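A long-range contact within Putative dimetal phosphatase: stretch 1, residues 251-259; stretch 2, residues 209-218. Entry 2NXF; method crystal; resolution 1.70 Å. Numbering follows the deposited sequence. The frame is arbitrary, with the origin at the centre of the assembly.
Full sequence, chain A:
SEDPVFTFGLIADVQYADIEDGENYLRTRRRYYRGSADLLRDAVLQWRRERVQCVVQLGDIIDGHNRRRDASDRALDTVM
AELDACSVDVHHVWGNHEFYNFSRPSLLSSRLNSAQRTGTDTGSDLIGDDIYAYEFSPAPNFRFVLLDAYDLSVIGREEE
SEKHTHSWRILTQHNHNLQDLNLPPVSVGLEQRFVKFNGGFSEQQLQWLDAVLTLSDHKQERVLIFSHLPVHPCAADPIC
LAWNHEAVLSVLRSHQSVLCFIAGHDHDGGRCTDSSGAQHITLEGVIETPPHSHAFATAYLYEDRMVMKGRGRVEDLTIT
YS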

# COMPACT_ATOMS: atom_id res chain seq x y z
N VAL A 251 -16.59 6.21 4.50
CA VAL A 251 -16.76 4.88 5.10
C VAL A 251 -16.02 4.79 6.45
O VAL A 251 -16.62 4.43 7.46
CB VAL A 251 -16.30 3.75 4.15
CG1 VAL A 251 -16.31 2.38 4.87
CG2 VAL A 251 -17.21 3.70 2.91
N LEU A 252 -14.75 5.19 6.47
CA LEU A 252 -13.94 5.07 7.69
C LEU A 252 -14.55 5.85 8.85
O LEU A 252 -14.56 5.37 9.99
CB LEU A 252 -12.52 5.55 7.45
CG LEU A 252 -11.74 4.86 6.33
CD1 LEU A 252 -10.34 5.48 6.24
CD2 LEU A 252 -11.70 3.33 6.53
N ARG A 253 -15.03 7.06 8.55
CA ARG A 253 -15.59 7.95 9.58
C ARG A 253 -16.88 7.44 10.21
O ARG A 253 -17.29 7.90 11.28
CB ARG A 253 -15.78 9.36 9.01
CG ARG A 253 -14.45 10.04 8.70
CD ARG A 253 -14.62 11.32 7.91
NE ARG A 253 -13.34 12.03 7.78
CZ ARG A 253 -13.05 12.88 6.80
NH1 ARG A 253 -13.94 13.12 5.84
NH2 ARG A 253 -11.87 13.48 6.77
N SER A 254 -17.52 6.47 9.54
CA SER A 254 -18.74 5.82 10.00
C SER A 254 -18.51 4.72 11.03
O SER A 254 -19.47 4.18 11.59
CB SER A 254 -19.46 5.19 8.79
OG SER A 254 -19.99 6.22 7.97
N HIS A 255 -17.24 4.36 11.27
CA HIS A 255 -16.93 3.17 12.06
C HIS A 255 -15.87 3.39 13.12
O HIS A 255 -14.70 3.64 12.79
CB HIS A 255 -16.50 2.04 11.12
CG HIS A 255 -17.56 1.64 10.15
ND1 HIS A 255 -18.65 0.88 10.53
CD2 HIS A 255 -17.71 1.89 8.83
CE1 HIS A 255 -19.43 0.69 9.48
NE2 HIS A 255 -18.88 1.28 8.43
N GLN A 256 -16.27 3.22 14.38
CA GLN A 256 -15.34 3.36 15.50
C GLN A 256 -14.27 2.26 15.56
O GLN A 256 -13.24 2.43 16.23
CB GLN A 256 -16.08 3.50 16.84
CG GLN A 256 -16.69 4.89 17.02
CD GLN A 256 -16.54 5.43 18.44
OE1 GLN A 256 -17.53 5.59 19.15
NE2 GLN A 256 -15.30 5.71 18.85
N SER A 257 -14.49 1.15 14.85
CA SER A 257 -13.52 0.05 14.85
C SER A 257 -12.23 0.36 14.10
O SER A 257 -11.24 -0.33 14.28
CB SER A 257 -14.14 -1.22 14.26
OG SER A 257 -14.60 -0.99 12.95
N VAL A 258 -12.23 1.39 13.26
CA VAL A 258 -11.03 1.73 12.49
C VAL A 258 -9.93 2.24 13.44
O VAL A 258 -10.13 3.21 14.18
CB VAL A 258 -11.33 2.80 11.44
CG1 VAL A 258 -10.04 3.18 10.68
CG2 VAL A 258 -12.45 2.32 10.48
N LEU A 259 -8.79 1.56 13.41
CA LEU A 259 -7.65 1.95 14.22
C LEU A 259 -6.74 2.82 13.37
O LEU A 259 -6.43 3.96 13.74
CB LEU A 259 -6.91 0.73 14.77
CG LEU A 259 -5.61 1.00 15.55
CD1 LEU A 259 -5.84 1.88 16.79
CD2 LEU A 259 -4.95 -0.33 15.90
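Stretch 2 (209-218) LDAVLTLSDH

How does stretch 2 lie on stretch 1? Residues 209-218 are helical throughout, part of a helix that extends beyond both ends, with the regular i to i+4 bonds running from Leu213 N to Leu209 O (2.9 Å) through His218 N to Thr214 O (3.2 Å). Stretch 1 is less uniform: it enters as the end of a helix, passes through a type I turn from His255 to Val258, and leaves as a strand. The two run in the same general sense, since Val251 lies nearest Asp210 (CA to CA 6.0 Å), His255 nearest Leu213 (CA to CA 6.3 Å) and Ser257 nearest Asp217 (CA to CA 5.0 Å). The backbones are thus closest at the turn, and together the two stretches bury 475 Å².

What satisfies the imidazole of His255? Both of its nitrogens donate to carboxylates of the helix. NE2 gives its hydrogen to Asp210 OD1 at 2.6 Å, almost straight at 176°, and ND1 gives its own to Asp217 OD2 at 2.7 Å and 169°. With a hydrogen on each nitrogen the ring is doubly protonated, and the two acids supply the negative charge beside it. Asp210 and Asp217 are seven residues apart, about two helical turns, so both can reach the ring edge from one side of the helix. Thr214 OG1 also lies near the ring plane, 3.1 Å from His255 CE1. Over one face sits Leu213, whose CB is 3.5 Å from the ring centroid and 16° off the ring normal, a CH-pi contact that packs the ring against the helix between its two polar anchors.

How does Asp217 serve the turn as well? Its other oxygen, OD1, accepts twice from Ser257: from the hydroxyl OG at 2.7 Å and from the backbone N at 3.1 Å, the latter at 145°. The p rotamer of Ser257 places OG where it can reach this carboxylate. One aspartate therefore holds both the histidine and the serine of the turn, whose own closing bond, Val258 N to His255 O at 3.4 Å, is weak. The backbone N of Gln256 finds its acceptor in a water, 2.9 Å from N to the water oxygen; that water donates weakly to Asp217 OD2 at 3.1 Å. A second water donates to Asp210 OD1 at 3.1 Å and makes a weak bond with Ser254 OG at 3.3 Å, so each carboxylate carries a water besides its protein donors.

What fills the space where there are no polar groups to pair? Leu213 does most of this work. Its CD1 meets Val258 CG2 at 3.8 Å, Val251 CG1 at 4.0 Å and Leu252 CD2 at 4.1 Å, joining the helical and strand parts of stretch 1 through one methyl. Val251, in the t rotamer, also sets CG1 4.1 Å from Leu209 CG. Arg253, by contrast, makes no contact with the helix, and its guanidinium nitrogens are satisfied elsewhere in the structure.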

# COMPACT_ATOMS: atom_id res chain seq x y z
N LEU A 209 -15.91 -3.32 2.30
CA LEU A 209 -15.16 -2.69 3.39
C LEU A 209 -16.14 -2.18 4.47
O LEU A 209 -15.97 -2.42 5.67
CB LEU A 209 -14.37 -1.50 2.84
CG LEU A 209 -13.68 -0.66 3.93
CD1 LEU A 209 -12.69 -1.48 4.77
CD2 LEU A 209 -12.98 0.55 3.24
N ASP A 210 -17.18 -1.47 4.03
CA ASP A 210 -18.18 -0.95 4.97
C ASP A 210 -18.83 -2.07 5.81
O ASP A 210 -19.05 -1.91 7.01
CB ASP A 210 -19.24 -0.14 4.22
CG ASP A 210 -20.21 0.52 5.15
OD1 ASP A 210 -19.79 1.38 5.96
OD2 ASP A 210 -21.40 0.14 5.11
N ALA A 211 -19.11 -3.20 5.16
CA ALA A 211 -19.70 -4.37 5.85
C ALA A 211 -18.74 -4.97 6.86
O ALA A 211 -19.14 -5.28 7.99
CB ALA A 211 -20.13 -5.43 4.82
N VAL A 212 -17.49 -5.15 6.44
CA VAL A 212 -16.43 -5.65 7.35
C VAL A 212 -16.37 -4.77 8.59
O VAL A 212 -16.36 -5.26 9.73
CB VAL A 212 -15.06 -5.73 6.62
CG1 VAL A 212 -13.93 -6.09 7.60
CG2 VAL A 212 -15.13 -6.79 5.51
N LEU A 213 -16.37 -3.45 8.38
CA LEU A 213 -16.26 -2.52 9.51
C LEU A 213 -17.47 -2.51 10.44
O LEU A 213 -17.33 -2.35 11.65
CB LEU A 213 -15.94 -1.11 9.01
CG LEU A 213 -14.58 -1.00 8.29
CD1 LEU A 213 -14.37 0.43 7.79
CD2 LEU A 213 -13.37 -1.47 9.14
N THR A 214 -18.68 -2.68 9.88
CA THR A 214 -19.90 -2.80 10.68
C THR A 214 -19.79 -4.01 11.62
O THR A 214 -20.07 -3.92 12.81
CB THR A 214 -21.13 -2.92 9.77
OG1 THR A 214 -21.32 -1.69 9.05
CG2 THR A 214 -22.39 -3.26 10.58
N LEU A 215 -19.34 -5.13 11.07
CA LEU A 215 -19.21 -6.33 11.88
C LEU A 215 -18.12 -6.14 12.93
O LEU A 215 -18.33 -6.49 14.10
CB LEU A 215 -18.97 -7.55 11.00
CG LEU A 215 -20.14 -7.93 10.05
CD1 LEU A 215 -19.88 -9.36 9.64
CD2 LEU A 215 -21.53 -7.83 10.68
N SER A 216 -17.00 -5.54 12.55
CA SER A 216 -15.94 -5.21 13.51
C SER A 216 -16.40 -4.29 14.64
O SER A 216 -16.05 -4.52 15.80
CB SER A 216 -14.74 -4.62 12.79
OG SER A 216 -14.08 -5.66 12.08
N ASP A 217 -17.24 -3.31 14.32
CA ASP A 217 -17.83 -2.44 15.36
C ASP A 217 -18.54 -3.29 16.42
O ASP A 217 -18.31 -3.14 17.62
CB ASP A 217 -18.88 -1.47 14.78
CG ASP A 217 -18.28 -0.40 13.85
OD1 ASP A 217 -17.05 -0.18 13.85
OD2 ASP A 217 -19.07 0.23 13.12
N HIS A 218 -19.41 -4.18 15.95
CA HIS A 218 -20.21 -4.97 16.88
C HIS A 218 -19.42 -6.04 17.63
O HIS A 218 -19.82 -6.44 18.72
CB HIS A 218 -21.40 -5.55 16.14
CG HIS A 218 -22.38 -4.49 15.73
ND1 HIS A 218 -23.12 -3.79 16.65
CD2 HIS A 218 -22.69 -3.98 14.52
CE1 HIS A 218 -23.89 -2.92 16.02
NE2 HIS A 218 -23.64 -3.01 14.72
O HOH W 1 -20.47 4.34 5.25
O HOH W 2 -19.09 2.77 14.88